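Proteasome assembly chaperone family protein (PDB 3WZ2) is an archaeal homologue of proteasome-assembly chaperones, called PbaA, and probably acts on the proteasome as an activator or assembly factor. Local coordinates at the interface of chains A and B. Residues are numbered along the deposited sequence; one frame, centred on the assembly and turned at random. Chains: chain A/B, Uncharacterized protein.

Contacts 1 and 2 are neighbouring patches of one A-B interface, their C-alpha centres about 6 Å apart. They share A:Leu55 and B:Asn95. Chain A offers the end of strand 47-53 and the loop that runs on towards strand 60-64. Chain B offers helix 91-107 to both, and contact 2 adds the start of helix 158-169. ND2 of B:Asn95 donates to the backbone oxygens of A:Leu55 and A:Ile57, and so ties the patches together. The deposited assembly holds five copies. The patches probably act as one unit in joining neighbouring chains, though the structure alone does not show that this contact is biological.

Contact 1: the interface of chains A and B. Residues chain A 53-55; chain B 95-96, 99.
The side-chain amide nitrogen ND2 of B:Asn95 donates a hydrogen bond to the backbone oxygen O of A:Leu55, at 2.9 Å. The bond is fairly straight, with 151° at the hydrogen. The nitrogen sits well above the plane of the carbonyl. The oxygen lies slightly tilted from the plane of the amide. The side chains of A:Leu55 and B:Asn95 run antiparallel past one another, and CD2 of A:Leu55 lies 3.9 Å from CB of B:Asn95. Without the amide, as with an alanine here, the carbonyl of A:Leu55 would probably lose this donor and the loop would be held less firmly. The two methyls of A:Leu55 part towards different neighbours. CD2 of A:Leu55 also packs on the aliphatic stem of B:Lys99, 3.9 Å from CG of B:Lys99. CD1 of A:Leu55 meets the carboxylate end of B:Glu96, 3.7 Å from CD of B:Glu96, and the two side chains cross at about a right angle. The bend of the B:Glu96 chain at chi2 (-88°) brings its carboxylate beside this methyl. B:Lys99 continues beyond the leucine to A:Asp53, and these two side chains reach towards each other from the two chains. NZ of B:Lys99 lies 3.3 Å from OD1 of A:Asp53, in a salt bridge whose hydrogen bond is weak. OD2 of A:Asp53 is at nearly the same distance, 3.4 Å from NZ of B:Lys99, so the ammonium faces both carboxylate oxygens. The site probably helps to seat the end of strand 47-53 and the loop after it in chain A on helix 91-107 of chain B, and so to join the two chains in the deposited assembly.

Contact 2: the interface of chains A and B. Residues chain A 55, 57-59; chain B 91, 94-95, 158.
A:Pro59 lays its ring across B:Pro91, B:Val94 and B:Asn95. Its side chain runs obliquely to that of B:Pro91, and CD of A:Pro59 packs 3.6 Å from CB of B:Pro91. Against B:Val94 and B:Asn95 it stands at about a right angle. CG of A:Pro59 touches the CG1 methyl of B:Val94 at 3.9 Å. With chi1 at 168°, CG1 of B:Val94 points away from its backbone nitrogen and towards the A:Pro59 ring. CB of A:Pro59 meets OD1 of B:Asn95 at 3.3 Å. The asparagine amide thus has its oxygen beside the ring and its nitrogen towards the backbone of the loop. ND2 of B:Asn95 donates to the backbone oxygen O of A:Ile57 at 2.8 Å, a bent bond of 138° at the hydrogen. The donor is tilted from that carbonyl plane. With its bond to A:Leu55, the same nitrogen grips two carbonyls of the loop, and this should limit rotation of the amide. Further on, the backbone N of B:Gly158 donates to O of A:Pro59 at 3.0 Å. The donor approaches from above the carbonyl plane. The site lies on the chain A loop between strands 47-53 and 60-64. This loop sits against the first turns of chain B helix 91-107 and the start of helix 158-169.

Contact 1: the interface of chains A and B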
loop_
_atom_site.group_PDB
_atom_site.type_symbol
_atom_site.label_atom_id
_atom_site.label_comp_id
_atom_site.label_asym_id
_atom_site.label_seq_id
_atom_site.Cartn_x
_atom_site.Cartn_y
_atom_site.Cartn_z
ATOM N N ASP A 53 12.033 11.859 15.466
ATOM C CA ASP A 53 11.469 12.676 14.404
ATOM C C ASP A 53 11.284 11.794 13.178
ATOM O O ASP A 53 12.240 11.171 12.711
ATOM C CB ASP A 53 12.428 13.822 14.104
ATOM C CG ASP A 53 11.928 14.717 13.009
ATOM O OD1 ASP A 53 10.691 14.920 12.897
ATOM O OD2 ASP A 53 12.765 15.237 12.268
ATOM N N SER A 54 10.065 11.740 12.666
ATOM C CA SER A 54 9.750 10.943 11.493
ATOM C C SER A 54 8.449 11.409 10.856
ATOM O O SER A 54 7.475 11.698 11.543
ATOM C CB SER A 54 9.591 9.466 11.896
ATOM O OG SER A 54 9.170 8.651 10.817
ATOM N N LEU A 55 8.430 11.435 9.547
ATOM C CA LEU A 55 7.215 11.739 8.789
ATOM C C LEU A 55 6.139 10.711 9.047
ATOM O O LEU A 55 5.001 10.956 8.721
ATOM C CB LEU A 55 7.498 11.742 7.280
ATOM C CG LEU A 55 8.510 12.788 6.811
ATOM C CD1 LEU A 55 8.900 12.488 5.368
ATOM C CD2 LEU A 55 7.947 14.203 6.965
ATOM N N ASN B 95 2.444 16.061 7.401
ATOM C CA ASN B 95 3.850 16.181 7.803
ATOM C C ASN B 95 4.795 16.676 6.700
ATOM O O ASN B 95 5.639 17.527 6.947
ATOM C CB ASN B 95 4.405 14.870 8.356
ATOM C CG ASN B 95 3.801 14.497 9.690
ATOM O OD1 ASN B 95 3.472 15.357 10.493
ATOM N ND2 ASN B 95 3.675 13.209 9.937
ATOM N N GLU B 96 4.629 16.176 5.492
ATOM C CA GLU B 96 5.453 16.651 4.406
ATOM C C GLU B 96 5.213 18.131 4.130
ATOM O O GLU B 96 6.154 18.857 3.827
ATOM C CB GLU B 96 5.218 15.836 3.133
ATOM C CG GLU B 96 5.741 14.408 3.159
ATOM C CD GLU B 96 7.193 14.301 2.693
ATOM O OE1 GLU B 96 7.931 15.331 2.710
ATOM O OE2 GLU B 96 7.600 13.171 2.302
ATOM N N LYS B 99 6.763 20.306 6.847
ATOM C CA LYS B 99 8.205 20.387 6.622
ATOM C C LYS B 99 8.555 21.448 5.562
ATOM O O LYS B 99 9.477 22.239 5.764
ATOM C CB LYS B 99 8.797 18.998 6.275
ATOM C CG LYS B 99 8.706 17.960 7.416
ATOM C CD LYS B 99 9.853 18.113 8.405
ATOM C CE LYS B 99 9.448 17.498 9.691
ATOM N NZ LYS B 99 10.562 17.280 10.653
#

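Contact 2: the interface of chains A and B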
loop_
_atom_site.group_PDB
_atom_site.type_symbol
_atom_site.label_atom_id
_atom_site.label_comp_id
_atom_site.label_asym_id
_atom_site.label_seq_id
_atom_site.Cartn_x
_atom_site.Cartn_y
_atom_site.Cartn_z
ATOM N N LEU A 55 8.430 11.435 9.547
ATOM C CA LEU A 55 7.215 11.739 8.789
ATOM C C LEU A 55 6.139 10.711 9.047
ATOM O O LEU A 55 5.001 10.956 8.721
ATOM C CB LEU A 55 7.498 11.742 7.280
ATOM C CG LEU A 55 8.510 12.788 6.811
ATOM C CD1 LEU A 55 8.900 12.488 5.368
ATOM C CD2 LEU A 55 7.947 14.203 6.965
ATOM N N ILE A 57 5.395 9.409 12.044
ATOM C CA ILE A 57 4.701 9.753 13.280
ATOM C C ILE A 57 3.594 10.774 12.976
ATOM O O ILE A 57 3.857 11.800 12.371
ATOM C CB ILE A 57 5.687 10.313 14.314
ATOM C CG1 ILE A 57 6.667 9.209 14.751
ATOM C CG2 ILE A 57 4.943 10.831 15.527
ATOM C CD1 ILE A 57 7.888 9.728 15.466
ATOM N N PRO A 58 2.342 10.472 13.338
ATOM C CA PRO A 58 1.292 11.402 12.928
ATOM C C PRO A 58 1.456 12.785 13.581
ATOM O O PRO A 58 2.034 12.892 14.655
ATOM C CB PRO A 58 -0.021 10.718 13.333
ATOM C CG PRO A 58 0.364 9.517 14.143
ATOM C CD PRO A 58 1.826 9.246 13.978
ATOM N N PRO A 59 1.018 13.837 12.877
ATOM C CA PRO A 59 1.230 15.217 13.276
ATOM C C PRO A 59 0.489 15.584 14.556
ATOM O O PRO A 59 -0.718 15.408 14.633
ATOM C CB PRO A 59 0.679 16.033 12.103
ATOM C CG PRO A 59 -0.268 15.122 11.390
ATOM C CD PRO A 59 0.222 13.724 11.639
ATOM N N PRO B 91 -2.154 12.035 7.217
ATOM C CA PRO B 91 -1.180 12.472 8.191
ATOM C C PRO B 91 0.232 12.629 7.632
ATOM O O PRO B 91 0.894 13.632 7.909
ATOM C CB PRO B 91 -1.189 11.352 9.252
ATOM C CG PRO B 91 -2.110 10.292 8.735
ATOM C CD PRO B 91 -3.003 10.945 7.744
ATOM N N VAL B 94 0.365 15.761 5.526
ATOM C CA VAL B 94 0.372 16.925 6.417
ATOM C C VAL B 94 1.771 17.138 6.969
ATOM O O VAL B 94 2.269 18.255 6.899
ATOM C CB VAL B 94 -0.605 16.756 7.579
ATOM C CG1 VAL B 94 -0.375 17.819 8.628
ATOM C CG2 VAL B 94 -2.043 16.789 7.087
ATOM N N ASN B 95 2.444 16.061 7.401
ATOM C CA ASN B 95 3.850 16.181 7.803
ATOM C C ASN B 95 4.795 16.676 6.700
ATOM O O ASN B 95 5.639 17.527 6.947
ATOM C CB ASN B 95 4.405 14.870 8.356
ATOM C CG ASN B 95 3.801 14.497 9.690
ATOM O OD1 ASN B 95 3.472 15.357 10.493
ATOM N ND2 ASN B 95 3.675 13.209 9.937
ATOM N N GLY B 158 -2.887 17.422 14.111
ATOM C CA GLY B 158 -2.935 17.999 12.795
ATOM C C GLY B 158 -1.860 19.031 12.535
ATOM O O GLY B 158 -0.865 19.155 13.290
#